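Local coordinates for protein DNA polymerase sliding clamp (PDB 1RWZ) that probably serves as the homotrimeric ring that encircles DNA and tethers the polymerase and other replication proteins to it, at residues 50-53 with 54-57; 73-76 with 77-81; 110-113 with 114-117; 131-135 with 136-140; 195-198 with 199-203. All blocks are in the same frame, centred on the assembly; numbering follows the deposited sequence.

Interaction 1. Residues 50-53 with 54-57; sequences DIPK and DSFE
Phe56 folds back over the turn that ends strand 45-52, and its ring comes to rest against Ile51, five residues earlier. The path of its side chain begins at CB, which lies 3.4 Å from Lys53 O. With CG anti to its own carbonyl carbon (chi1 -73°), the side chain carries the ring back toward Ile51. CD2 then passes the carbonyl oxygens of Pro52 and Lys53, which sit at the ring edge close to its plane. One atom further, CE2 reaches Ile51 CG2 at 3.4 Å, a snug apolar contact, with Ile51 O also beside it at the ring edge; CZ approaches the same methyl less closely. The two side chains cross at about a right angle. Ile51 CG2 also touches Ser55 CB, at 3.8 Å.

Beneath the ring the backbone makes a short 3-10 turn. Ser55 N donates to Pro52 O at 2.8 Å, and Phe56 N to Lys53 O at 3.1 Å. Ser55 OG is hydrogen-bonded to Arg231 O, while the Phe56 ring continues onto Val4, Met6 and Leu34. On the outer side of the turn the extended Lys53 runs beside Asp54, their charged ends apart.

Two i+3 bonds thus use up the amide hydrogens of Ser55 and Phe56, and the aromatic C-H edge faces carbonyl oxygens, a weakly favourable electrostatic match that lets a buried ring lie against polar backbone.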
loop_
_atom_site.group_PDB
_atom_site.type_symbol
_atom_site.label_atom_id
_atom_site.label_comp_id
_atom_site.label_asym_id
_atom_site.label_seq_id
_atom_site.Cartn_x
_atom_site.Cartn_y
_atom_site.Cartn_z
ATOM N N ASP A 50 29.985 -3.565 -6.142
ATOM C CA ASP A 50 31.082 -4.181 -5.422
ATOM C C ASP A 50 30.629 -4.550 -4.018
ATOM O O ASP A 50 30.147 -3.695 -3.275
ATOM C CB ASP A 50 32.284 -3.232 -5.318
ATOM C CG ASP A 50 33.074 -3.138 -6.611
ATOM O OD1 ASP A 50 32.994 -2.092 -7.288
ATOM O OD2 ASP A 50 33.773 -4.118 -6.952
ATOM N N ILE A 51 30.755 -5.828 -3.674
ATOM C CA ILE A 51 30.422 -6.296 -2.332
ATOM C C ILE A 51 31.695 -6.931 -1.782
ATOM O O ILE A 51 32.038 -8.062 -2.132
ATOM C CB ILE A 51 29.316 -7.373 -2.315
ATOM C CG1 ILE A 51 28.080 -6.895 -3.073
ATOM C CG2 ILE A 51 28.930 -7.675 -0.857
ATOM C CD1 ILE A 51 26.940 -7.918 -3.072
ATOM N N PRO A 52 32.427 -6.203 -0.923
ATOM C CA PRO A 52 33.669 -6.727 -0.340
ATOM C C PRO A 52 33.392 -8.034 0.398
ATOM O O PRO A 52 32.315 -8.218 0.965
ATOM C CB PRO A 52 34.097 -5.614 0.617
ATOM C CG PRO A 52 33.516 -4.380 -0.007
ATOM C CD PRO A 52 32.146 -4.842 -0.432
ATOM N N LYS A 53 34.364 -8.939 0.401
ATOM C CA LYS A 53 34.188 -10.221 1.071
ATOM C C LYS A 53 33.739 -10.081 2.520
ATOM O O LYS A 53 32.965 -10.899 3.011
ATOM C CB LYS A 53 35.484 -11.035 1.014
ATOM C CG LYS A 53 36.665 -10.385 1.706
ATOM C CD LYS A 53 37.904 -11.266 1.594
ATOM C CE LYS A 53 39.093 -10.629 2.298
ATOM N NZ LYS A 53 40.315 -11.472 2.191
ATOM N N ASP A 54 34.206 -9.039 3.204
ATOM C CA ASP A 54 33.830 -8.854 4.600
ATOM C C ASP A 54 32.379 -8.428 4.816
ATOM O O ASP A 54 31.917 -8.369 5.954
ATOM C CB ASP A 54 34.790 -7.874 5.285
ATOM C CG ASP A 54 36.198 -8.436 5.406
ATOM O OD1 ASP A 54 36.332 -9.630 5.758
ATOM O OD2 ASP A 54 37.173 -7.693 5.154
ATOM N N SER A 55 31.657 -8.141 3.733
ATOM C CA SER A 55 30.253 -7.761 3.850
ATOM C C SER A 55 29.374 -9.008 3.873
ATOM O O SER A 55 28.187 -8.935 4.180
ATOM C CB SER A 55 29.836 -6.849 2.692
ATOM O OG SER A 55 30.424 -5.565 2.849
ATOM N N PHE A 56 29.974 -10.146 3.542
ATOM C CA PHE A 56 29.281 -11.437 3.545
ATOM C C PHE A 56 29.412 -12.074 4.930
ATOM O O PHE A 56 30.354 -11.777 5.661
ATOM C CB PHE A 56 29.929 -12.388 2.536
ATOM C CG PHE A 56 29.636 -12.059 1.102
ATOM C CD1 PHE A 56 28.583 -12.679 0.435
ATOM C CD2 PHE A 56 30.420 -11.140 0.413
ATOM C CE1 PHE A 56 28.317 -12.388 -0.906
ATOM C CE2 PHE A 56 30.167 -10.842 -0.922
ATOM C CZ PHE A 56 29.113 -11.467 -1.585
ATOM N N GLU A 57 28.479 -12.954 5.285
ATOM C CA GLU A 57 28.560 -13.646 6.570
ATOM C C GLU A 57 29.590 -14.754 6.369
ATOM O O GLU A 57 30.388 -15.057 7.260
ATOM C CB GLU A 57 27.208 -14.256 6.952
ATOM C CG GLU A 57 26.039 -13.277 6.893
ATOM C CD GLU A 57 26.319 -11.976 7.623
ATOM O OE1 GLU A 57 26.874 -12.022 8.743
ATOM O OE2 GLU A 57 25.973 -10.904 7.083
#

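Interaction 2. Residues 73-76 with 77-81; sequences RIFD and ISKSI
Lys79 lays its aliphatic chain back across the last turn of helix 71-78 and sets CE over one face of the Phe75 ring. This CH-pi contact measures 4.0 Å from CE to the ring centroid, with CE 30° off the normal. Extended beyond CG, the lysine carries its methylenes past the carbonyl oxygens of Phe75 and Asp76, and NZ ends near the ring rim. There a water accepts from Lys79 NZ at 2.8 Å and donates to Asp76 OD1 at 3.1 Å. The link between the two opposite charges is therefore the looser, water-mediated part of the contact, although both residues also pack on Lys147 of the second subunit.

Packing is much closer on the backbone side. Ile77 N donates to Arg73 O in a nearly straight bond, and Ser78 N to Ile74 O at 2.8 Å. Ser78 OG, placed between its own backbone N and carbonyl carbon (chi1 71°), turns back to donate to Phe75 O at a short 2.5 Å. Lys79 N is shared, with its better bond to Asp76 O and a weak one to Phe75 O. Ser80 N and OG both donate to Ile77 O, the hydroxyl at 2.6 Å.

Arg73 forms a salt bridge with Asp170 of the second subunit, and Ile77 packs on Ile148 there. The arrangement is the C-terminal end of a short helix, followed by a type I turn from Ser78 to Ile81, at the subunit interface of the PCNA ring.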
loop_
_atom_site.group_PDB
_atom_site.type_symbol
_atom_site.label_atom_id
_atom_site.label_comp_id
_atom_site.label_asym_id
_atom_site.label_seq_id
_atom_site.Cartn_x
_atom_site.Cartn_y
_atom_site.Cartn_z
ATOM N N ARG A 73 15.231 -13.260 -13.546
ATOM C CA ARG A 73 14.856 -14.411 -12.726
ATOM C C ARG A 73 15.264 -14.261 -11.266
ATOM O O ARG A 73 14.448 -14.470 -10.369
ATOM C CB ARG A 73 15.468 -15.695 -13.284
ATOM C CG ARG A 73 14.842 -16.171 -14.575
ATOM C CD ARG A 73 15.395 -17.532 -14.973
ATOM N NE ARG A 73 14.807 -18.026 -16.215
ATOM C CZ ARG A 73 13.524 -18.344 -16.365
ATOM N NH1 ARG A 73 12.680 -18.225 -15.349
ATOM N NH2 ARG A 73 13.083 -18.775 -17.540
ATOM N N ILE A 74 16.525 -13.911 -11.025
ATOM C CA ILE A 74 16.997 -13.744 -9.656
ATOM C C ILE A 74 16.176 -12.661 -8.967
ATOM O O ILE A 74 15.851 -12.770 -7.786
ATOM C CB ILE A 74 18.499 -13.357 -9.604
ATOM C CG1 ILE A 74 19.351 -14.470 -10.217
ATOM C CG2 ILE A 74 18.929 -13.117 -8.159
ATOM C CD1 ILE A 74 19.203 -15.816 -9.535
ATOM N N PHE A 75 15.829 -11.614 -9.711
ATOM C CA PHE A 75 15.039 -10.537 -9.141
ATOM C C PHE A 75 13.652 -11.052 -8.772
ATOM O O PHE A 75 13.129 -10.747 -7.702
ATOM C CB PHE A 75 14.907 -9.378 -10.132
ATOM C CG PHE A 75 14.135 -8.209 -9.593
ATOM C CD1 PHE A 75 14.500 -7.616 -8.388
ATOM C CD2 PHE A 75 13.047 -7.694 -10.289
ATOM C CE1 PHE A 75 13.794 -6.527 -7.883
ATOM C CE2 PHE A 75 12.336 -6.606 -9.792
ATOM C CZ PHE A 75 12.712 -6.021 -8.588
ATOM N N ASP A 76 13.062 -11.838 -9.663
ATOM C CA ASP A 76 11.738 -12.384 -9.412
ATOM C C ASP A 76 11.777 -13.265 -8.165
ATOM O O ASP A 76 10.940 -13.127 -7.276
ATOM C CB ASP A 76 11.261 -13.182 -10.626
ATOM C CG ASP A 76 9.794 -13.551 -10.540
ATOM O OD1 ASP A 76 8.997 -12.721 -10.051
ATOM O OD2 ASP A 76 9.432 -14.665 -10.975
ATOM N N ILE A 77 12.765 -14.151 -8.097
ATOM C CA ILE A 77 12.920 -15.050 -6.955
ATOM C C ILE A 77 13.235 -14.289 -5.667
ATOM O O ILE A 77 12.786 -14.676 -4.587
ATOM C CB ILE A 77 14.050 -16.081 -7.203
ATOM C CG1 ILE A 77 13.693 -16.974 -8.394
ATOM C CG2 ILE A 77 14.277 -16.923 -5.957
ATOM C CD1 ILE A 77 12.437 -17.813 -8.193
ATOM N N SER A 78 14.001 -13.208 -5.780
ATOM C CA SER A 78 14.370 -12.413 -4.611
ATOM C C SER A 78 13.149 -11.794 -3.936
ATOM O O SER A 78 13.203 -11.419 -2.766
ATOM C CB SER A 78 15.349 -11.301 -5.000
ATOM O OG SER A 78 14.704 -10.292 -5.758
ATOM N N LYS A 79 12.049 -11.679 -4.673
ATOM C CA LYS A 79 10.832 -11.105 -4.113
ATOM C C LYS A 79 10.201 -12.039 -3.083
ATOM O O LYS A 79 9.398 -11.610 -2.259
ATOM C CB LYS A 79 9.828 -10.800 -5.226
ATOM C CG LYS A 79 10.274 -9.687 -6.159
ATOM C CD LYS A 79 9.299 -9.491 -7.303
ATOM C CE LYS A 79 9.758 -8.362 -8.212
ATOM N NZ LYS A 79 8.817 -8.142 -9.345
ATOM N N SER A 80 10.567 -13.316 -3.132
ATOM C CA SER A 80 10.034 -14.289 -2.185
ATOM C C SER A 80 10.986 -14.423 -0.998
ATOM O O SER A 80 10.723 -15.157 -0.045
ATOM C CB SER A 80 9.831 -15.649 -2.867
ATOM O OG SER A 80 11.061 -16.201 -3.300
ATOM N N ILE A 81 12.098 -13.696 -1.063
ATOM C CA ILE A 81 13.086 -13.712 0.007
ATOM C C ILE A 81 12.849 -12.516 0.925
ATOM O O ILE A 81 12.562 -11.409 0.460
ATOM C CB ILE A 81 14.527 -13.628 -0.556
ATOM C CG1 ILE A 81 14.796 -14.819 -1.478
ATOM C CG2 ILE A 81 15.534 -13.588 0.588
ATOM C CD1 ILE A 81 16.171 -14.805 -2.131
HETATM O O HOH W 1 9.992 -9.951 -11.064
#

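Interaction 3. Residues 110-113 with 114-117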
loop_
_atom_site.group_PDB
_atom_site.type_symbol
_atom_site.label_atom_id
_atom_site.label_comp_id
_atom_site.label_asym_id
_atom_site.label_seq_id
_atom_site.Cartn_x
_atom_site.Cartn_y
_atom_site.Cartn_z
ATOM N N LEU A 110 22.606 -21.366 -15.192
ATOM C CA LEU A 110 23.461 -20.218 -15.440
ATOM C C LEU A 110 23.551 -19.978 -16.942
ATOM O O LEU A 110 23.219 -20.858 -17.742
ATOM C CB LEU A 110 24.855 -20.468 -14.861
ATOM C CG LEU A 110 24.907 -20.475 -13.329
ATOM C CD1 LEU A 110 26.291 -20.890 -12.857
ATOM C CD2 LEU A 110 24.553 -19.088 -12.809
ATOM N N ILE A 111 23.982 -18.782 -17.315
ATOM C CA ILE A 111 24.120 -18.411 -18.718
ATOM C C ILE A 111 25.598 -18.393 -19.076
ATOM O O ILE A 111 26.435 -18.028 -18.254
ATOM C CB ILE A 111 23.549 -17.004 -18.980
ATOM C CG1 ILE A 111 22.077 -16.951 -18.573
ATOM C CG2 ILE A 111 23.706 -16.637 -20.451
ATOM C CD1 ILE A 111 21.485 -15.564 -18.654
ATOM N N ASP A 112 25.924 -18.797 -20.297
ATOM C CA ASP A 112 27.315 -18.781 -20.725
ATOM C C ASP A 112 27.744 -17.316 -20.739
ATOM O O ASP A 112 27.174 -16.504 -21.464
ATOM C CB ASP A 112 27.445 -19.401 -22.120
ATOM C CG ASP A 112 28.844 -19.270 -22.687
ATOM O OD1 ASP A 112 29.818 -19.458 -21.927
ATOM O OD2 ASP A 112 28.966 -18.989 -23.898
ATOM N N PRO A 113 28.745 -16.959 -19.920
ATOM C CA PRO A 113 29.243 -15.581 -19.839
ATOM C C PRO A 113 29.503 -14.939 -21.200
ATOM O O PRO A 113 29.257 -13.748 -21.393
ATOM C CB PRO A 113 30.519 -15.731 -19.015
ATOM C CG PRO A 113 30.192 -16.866 -18.108
ATOM C CD PRO A 113 29.527 -17.847 -19.045
ATOM N N SER A 114 29.990 -15.740 -22.141
ATOM C CA SER A 114 30.298 -15.258 -23.483
ATOM C C SER A 114 29.057 -14.821 -24.254
ATOM O O SER A 114 29.125 -13.936 -25.107
ATOM C CB SER A 114 31.027 -16.349 -24.268
ATOM O OG SER A 114 32.199 -16.761 -23.586
ATOM N N ALA A 115 27.924 -15.448 -23.956
ATOM C CA ALA A 115 26.672 -15.123 -24.626
ATOM C C ALA A 115 26.139 -13.776 -24.154
ATOM O O ALA A 115 25.235 -13.203 -24.765
ATOM C CB ALA A 115 25.646 -16.215 -24.360
ATOM N N ILE A 116 26.704 -13.277 -23.060
ATOM C CA ILE A 116 26.293 -11.998 -22.497
ATOM C C ILE A 116 27.115 -10.869 -23.114
ATOM O O ILE A 116 28.278 -11.062 -23.468
ATOM C CB ILE A 116 26.482 -11.988 -20.963
ATOM C CG1 ILE A 116 25.631 -13.094 -20.333
ATOM C CG2 ILE A 116 26.099 -10.628 -20.392
ATOM C CD1 ILE A 116 25.737 -13.170 -18.819
ATOM N N ARG A 117 26.503 -9.698 -23.247
ATOM C CA ARG A 117 27.182 -8.545 -23.823
ATOM C C ARG A 117 28.554 -8.328 -23.201
ATOM O O ARG A 117 28.704 -8.355 -21.979
ATOM C CB ARG A 117 26.337 -7.285 -23.641
ATOM C CG ARG A 117 27.069 -6.017 -24.042
ATOM C CD ARG A 117 26.195 -4.786 -23.916
ATOM N NE ARG A 117 26.960 -3.572 -24.191
ATOM C CZ ARG A 117 26.434 -2.353 -24.254
ATOM N NH1 ARG A 117 25.132 -2.179 -24.066
ATOM N NH2 ARG A 117 27.214 -1.309 -24.502
#
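Ile111 and Ile116 meet across a tight turn that follows strand 104-109, the two side chains crossing at about a right angle. The apolar part of the contact belongs mainly to them: Ile111 CG2 approaches Ile116 CG1 at 4.0 Å. That methyl is anti to the backbone N of Ile111 (chi1 -58° for CG1), a setting that turns it toward the returning chain. Ala115 CB lies a little further from the same methyl, at 4.4 Å, and makes a lighter contact. The hydrocarbon packing is therefore modest, a few touching groups on one side of the turn.

Backbone hydrogen bonds form the second group. Ala115 N donates to Asp112 O at 2.8 Å, and Ile116 N to Pro113 O at 3.1 Å. Both donors stand well above the planes of their carbonyls, by 49° and 63°, in keeping with the tight winding of a 3-10 turn. Pro113, which has no amide hydrogen to give, occupies the start of that turn.

Polar side chains provide the third kind of approach. Asp112 OD2 swings over the start of the turn and lies 3.4 Å from Ser114 CB, a van der Waals contact; the Ser114 hydroxyl is more distant, with OG 3.9 Å from Asp112 OD2.

The turn opens the interdomain connecting loop of the PCNA fold. Beyond it, Arg117 NH2 is bound by Asn43 OD1 and Arg117 O by Arg26 NH1. The chemistry is consistent with a turn whose shape is set chiefly by two bent i+3 bonds, the carboxylate lying near the amides of Ser114 and Ala115 without bonding to them and the isoleucines adding a small apolar contact.

Interaction 4. Residues 131-135 with 136-140; sequences IVMDA and GEFKK
A chi1 of -179° in Asp134 carries its carboxylate to the amides of Gly136 and Glu137 at the start of helix 135-146, and a bend at chi3 of Met133 (-65°) curls its methyl group against Phe138. Asp134 is the N-cap residue. Its OD2 accepts from Glu137 N at 3.1 Å, using the lone pair that faces away from OD1, and receives a weaker, more bent bond from Gly136 N at 2.8 Å. OD2 thus takes the amide hydrogens of both residues, that of Glu137 also making a weak bond to Asp134 O, and its negative charge probably interacts favourably with the helix dipole. The other oxygen, OD1, accepts from Gly208 N, which helps to fix the rotation of the carboxylate.

The main chain adds the first helical bonds. Phe138 N donates to Asp134 O at 3.2 Å in the carbonyl plane, and Lys139 N to Ala135 O at 2.9 Å.

On the buried side, Met133 CE settles 3.9 Å from both Phe138 CB and Glu137 CG. Its sulfur stands obliquely to the Phe138 ring, SD lying 5.4 Å from the centroid, in a Met-aromatic contact. The methionine and phenylalanine side chains cross at about a right angle. Phe138 continues onto Leu211 and Ile213 of the adjoining strand 210-215, and Phe174 of strand 170-176 touches Met133 and Glu137.

Strand 131-134 and helix 136-140 run nearly perpendicular, at 89°. This abrupt change from strand to helix, sealed by an aspartate N-cap and a buried methionine, belongs to the beta-alpha unit of the C-terminal PCNA domain, whose helices in sliding clamps line the central channel.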
loop_
_atom_site.group_PDB
_atom_site.type_symbol
_atom_site.label_atom_id
_atom_site.label_comp_id
_atom_site.label_asym_id
_atom_site.label_seq_id
_atom_site.Cartn_x
_atom_site.Cartn_y
_atom_site.Cartn_z
ATOM N N ILE A 131 30.888 15.605 -3.725
ATOM C CA ILE A 131 29.844 15.946 -2.771
ATOM C C ILE A 131 29.367 14.692 -2.051
ATOM O O ILE A 131 28.985 13.719 -2.695
ATOM C CB ILE A 131 28.625 16.582 -3.498
ATOM C CG1 ILE A 131 29.078 17.764 -4.362
ATOM C CG2 ILE A 131 27.593 17.046 -2.488
ATOM C CD1 ILE A 131 29.148 17.448 -5.849
ATOM N N VAL A 132 29.392 14.714 -0.720
ATOM C CA VAL A 132 28.937 13.568 0.063
ATOM C C VAL A 132 27.719 13.999 0.876
ATOM O O VAL A 132 27.763 14.997 1.602
ATOM C CB VAL A 132 30.044 13.046 1.010
ATOM C CG1 VAL A 132 29.545 11.812 1.770
ATOM C CG2 VAL A 132 31.284 12.687 0.204
ATOM N N MET A 133 26.628 13.252 0.735
ATOM C CA MET A 133 25.382 13.573 1.423
ATOM C C MET A 133 24.574 12.318 1.704
ATOM O O MET A 133 24.990 11.206 1.378
ATOM C CB MET A 133 24.543 14.521 0.555
ATOM C CG MET A 133 24.146 13.924 -0.795
ATOM S SD MET A 133 23.286 15.095 -1.882
ATOM C CE MET A 133 21.809 15.360 -0.941
ATOM N N ASP A 134 23.413 12.505 2.320
ATOM C CA ASP A 134 22.526 11.389 2.614
ATOM C C ASP A 134 21.771 11.053 1.331
ATOM O O ASP A 134 21.236 11.946 0.679
ATOM C CB ASP A 134 21.524 11.783 3.692
ATOM C CG ASP A 134 20.589 10.650 4.047
ATOM O OD1 ASP A 134 20.986 9.782 4.847
ATOM O OD2 ASP A 134 19.463 10.622 3.508
ATOM N N ALA A 135 21.730 9.774 0.975
ATOM C CA ALA A 135 21.050 9.336 -0.244
ATOM C C ALA A 135 19.551 9.620 -0.208
ATOM O O ALA A 135 18.937 9.875 -1.246
ATOM C CB ALA A 135 21.295 7.851 -0.470
ATOM N N GLY A 136 18.966 9.579 0.988
ATOM C CA GLY A 136 17.542 9.842 1.117
ATOM C C GLY A 136 17.205 11.281 0.789
ATOM O O GLY A 136 16.165 11.568 0.186
ATOM N N GLU A 137 18.085 12.193 1.190
ATOM C CA GLU A 137 17.896 13.612 0.930
ATOM C C GLU A 137 18.002 13.857 -0.575
ATOM O O GLU A 137 17.231 14.634 -1.145
ATOM C CB GLU A 137 18.960 14.424 1.668
ATOM C CG GLU A 137 18.815 15.929 1.536
ATOM C CD GLU A 137 17.549 16.472 2.188
ATOM O OE1 GLU A 137 16.793 15.691 2.806
ATOM O OE2 GLU A 137 17.313 17.691 2.081
ATOM N N PHE A 138 18.962 13.187 -1.208
ATOM C CA PHE A 138 19.168 13.311 -2.652
ATOM C C PHE A 138 17.919 12.793 -3.363
ATOM O O PHE A 138 17.403 13.426 -4.287
ATOM C CB PHE A 138 20.387 12.483 -3.072
ATOM C CG PHE A 138 20.650 12.481 -4.557
ATOM C CD1 PHE A 138 21.223 13.584 -5.181
ATOM C CD2 PHE A 138 20.345 11.361 -5.323
ATOM C CE1 PHE A 138 21.496 13.565 -6.557
ATOM C CE2 PHE A 138 20.613 11.333 -6.697
ATOM C CZ PHE A 138 21.189 12.437 -7.311
ATOM N N LYS A 139 17.432 11.642 -2.908
ATOM C CA LYS A 139 16.247 11.014 -3.479
ATOM C C LYS A 139 15.057 11.971 -3.442
ATOM O O LYS A 139 14.291 12.056 -4.400
ATOM C CB LYS A 139 15.931 9.728 -2.707
ATOM C CG LYS A 139 14.774 8.898 -3.243
ATOM C CD LYS A 139 14.761 7.530 -2.573
ATOM C CE LYS A 139 13.635 6.647 -3.090
ATOM N NZ LYS A 139 13.775 5.242 -2.601
ATOM N N LYS A 140 14.904 12.693 -2.334
ATOM C CA LYS A 140 13.811 13.647 -2.189
ATOM C C LYS A 140 13.981 14.814 -3.156
ATOM O O LYS A 140 13.003 15.321 -3.711
ATOM C CB LYS A 140 13.750 14.174 -0.752
ATOM C CG LYS A 140 13.278 13.154 0.268
ATOM C CD LYS A 140 13.455 13.699 1.683
ATOM C CE LYS A 140 12.979 12.711 2.735
ATOM N NZ LYS A 140 11.507 12.493 2.659
#

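Interaction 5. Residues 195-198 with 199-203; sequences VDYL and KEFCK
Helix 195-201, one of the short helices in the C-terminal domain of the PCNA fold, carries this contact over about two turns. Its frame is a run of i+4 bonds: Lys199 N donates to Val195 O at 2.8 Å, Glu200 N to Asp196 O, Phe201 N to Tyr197 O at 2.9 Å, and Cys202 N to Leu198 O at 3.2 Å.

The side chain that does most of the touching is Phe201. With CG anti to its carbonyl carbon and beside its own N (chi1 -65°), the ring folds back along the helix and covers the preceding turn. Tyr197 O stands 3.1 Å above the ring plane, displaced toward the rim, while also accepting the Phe201 amide hydrogen. Leu198 N lies over that face as well, further from the plane. At the far end of the ring, CZ meets Tyr197 CB at 4.0 Å, and at its flank CD1 meets Leu198 CD2 at 4.1 Å. The aromatic ring therefore rests between the base of Tyr197 and a terminal methyl of Leu198.

On the outward side, Glu200 bends at its second torsion (chi2 61°), bringing OE1 3.0 Å from Lys203 NZ in a salt bridge; the ammonium comes from the syn side, tilted out of the carboxylate plane.

Around the helix, Lys199 NZ is paired with Asp146 of helix 135-146 and Tyr197 OH with Asp40. Leu198 packs on Ile142 of that helix and on Val152 and Phe154 of strand 151-157. Phe201 stacks on Tyr236 and touches Leu238, both of strand 232-238, which place the aromatic side of the helix on the long sheet.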
loop_
_atom_site.group_PDB
_atom_site.type_symbol
_atom_site.label_atom_id
_atom_site.label_comp_id
_atom_site.label_asym_id
_atom_site.label_seq_id
_atom_site.Cartn_x
_atom_site.Cartn_y
_atom_site.Cartn_z
ATOM N N VAL A 195 16.134 13.281 -15.504
ATOM C CA VAL A 195 15.510 12.959 -14.224
ATOM C C VAL A 195 15.037 11.507 -14.187
ATOM O O VAL A 195 15.099 10.863 -13.140
ATOM C CB VAL A 195 14.301 13.888 -13.938
ATOM C CG1 VAL A 195 13.541 13.406 -12.705
ATOM C CG2 VAL A 195 14.784 15.310 -13.713
ATOM N N ASP A 196 14.567 10.994 -15.324
ATOM C CA ASP A 196 14.078 9.618 -15.394
ATOM C C ASP A 196 15.096 8.614 -14.864
ATOM O O ASP A 196 14.761 7.742 -14.054
ATOM C CB ASP A 196 13.708 9.238 -16.833
ATOM C CG ASP A 196 12.505 10.001 -17.355
ATOM O OD1 ASP A 196 11.481 10.069 -16.643
ATOM O OD2 ASP A 196 12.577 10.524 -18.491
ATOM N N TYR A 197 16.336 8.726 -15.327
ATOM C CA TYR A 197 17.380 7.819 -14.870
ATOM C C TYR A 197 17.739 8.038 -13.404
ATOM O O TYR A 197 17.907 7.076 -12.655
ATOM C CB TYR A 197 18.642 7.960 -15.721
ATOM C CG TYR A 197 18.606 7.156 -17.001
ATOM C CD1 TYR A 197 18.020 7.671 -18.159
ATOM C CD2 TYR A 197 19.160 5.880 -17.052
ATOM C CE1 TYR A 197 17.993 6.928 -19.342
ATOM C CE2 TYR A 197 19.136 5.128 -18.226
ATOM C CZ TYR A 197 18.552 5.662 -19.366
ATOM O OH TYR A 197 18.542 4.919 -20.529
ATOM N N LEU A 198 17.860 9.299 -13.001
ATOM C CA LEU A 198 18.210 9.622 -11.621
ATOM C C LEU A 198 17.167 9.068 -10.657
ATOM O O LEU A 198 17.505 8.553 -9.590
ATOM C CB LEU A 198 18.331 11.137 -11.443
ATOM C CG LEU A 198 19.500 11.792 -12.191
ATOM C CD1 LEU A 198 19.394 13.305 -12.109
ATOM C CD2 LEU A 198 20.816 11.311 -11.589
ATOM N N LYS A 199 15.901 9.169 -11.042
ATOM C CA LYS A 199 14.819 8.671 -10.204
ATOM C C LYS A 199 14.927 7.154 -10.064
ATOM O O LYS A 199 14.748 6.612 -8.970
ATOM C CB LYS A 199 13.468 9.060 -10.812
ATOM C CG LYS A 199 12.272 8.790 -9.920
ATOM C CD LYS A 199 11.006 9.323 -10.571
ATOM C CE LYS A 199 9.781 9.088 -9.707
ATOM N NZ LYS A 199 8.545 9.536 -10.410
ATOM N N GLU A 200 15.237 6.471 -11.164
ATOM C CA GLU A 200 15.375 5.017 -11.153
ATOM C C GLU A 200 16.537 4.591 -10.252
ATOM O O GLU A 200 16.419 3.633 -9.484
ATOM C CB GLU A 200 15.599 4.498 -12.579
ATOM C CG GLU A 200 15.528 2.983 -12.738
ATOM C CD GLU A 200 14.173 2.407 -12.355
ATOM O OE1 GLU A 200 13.143 3.065 -12.609
ATOM O OE2 GLU A 200 14.135 1.284 -11.809
ATOM N N PHE A 201 17.655 5.308 -10.346
ATOM C CA PHE A 201 18.833 5.012 -9.527
ATOM C C PHE A 201 18.483 5.015 -8.036
ATOM O O PHE A 201 18.874 4.117 -7.295
ATOM C CB PHE A 201 19.919 6.074 -9.730
ATOM C CG PHE A 201 20.495 6.130 -11.120
ATOM C CD1 PHE A 201 21.210 7.255 -11.529
ATOM C CD2 PHE A 201 20.355 5.068 -12.005
ATOM C CE1 PHE A 201 21.782 7.324 -12.800
ATOM C CE2 PHE A 201 20.925 5.128 -13.285
ATOM C CZ PHE A 201 21.639 6.257 -13.678
ATOM N N CYS A 202 17.755 6.043 -7.612
ATOM C CA CYS A 202 17.387 6.208 -6.210
ATOM C C CYS A 202 16.432 5.175 -5.629
ATOM O O CYS A 202 16.234 5.135 -4.415
ATOM C CB CYS A 202 16.809 7.608 -5.989
ATOM S SG CYS A 202 18.002 8.933 -6.249
ATOM N N LYS A 203 15.850 4.332 -6.474
ATOM C CA LYS A 203 14.915 3.328 -5.976
ATOM C C LYS A 203 15.535 2.291 -5.040
ATOM O O LYS A 203 14.820 1.650 -4.268
ATOM C CB LYS A 203 14.217 2.632 -7.144
ATOM C CG LYS A 203 13.177 3.520 -7.806
ATOM C CD LYS A 203 12.493 2.828 -8.966
ATOM C CE LYS A 203 11.448 3.747 -9.577
ATOM N NZ LYS A 203 10.795 3.139 -10.770
#

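In the fold
From the N terminus, interactions 1 to 5 follow one another in series, each confined to a local turn, cap or helix, and none encloses or crosses another. Interaction 1 turns the chain from strand 45-52 toward strand 58-61; interaction 2 closes helix 71-78, against a neighbouring subunit. Interaction 3, about 7 Å from interaction 2 at the nearest atoms, starts the connection from strand 104-109 toward the C-terminal domain. Interaction 4 starts helix 135-146 from a strand near one end of the long sheet that interaction 1 also reaches. Interactions 4 and 5 touch: Phe138 CD2 lies 3.5 Å from Cys202 SG, joining the two helices of the C-terminal domain.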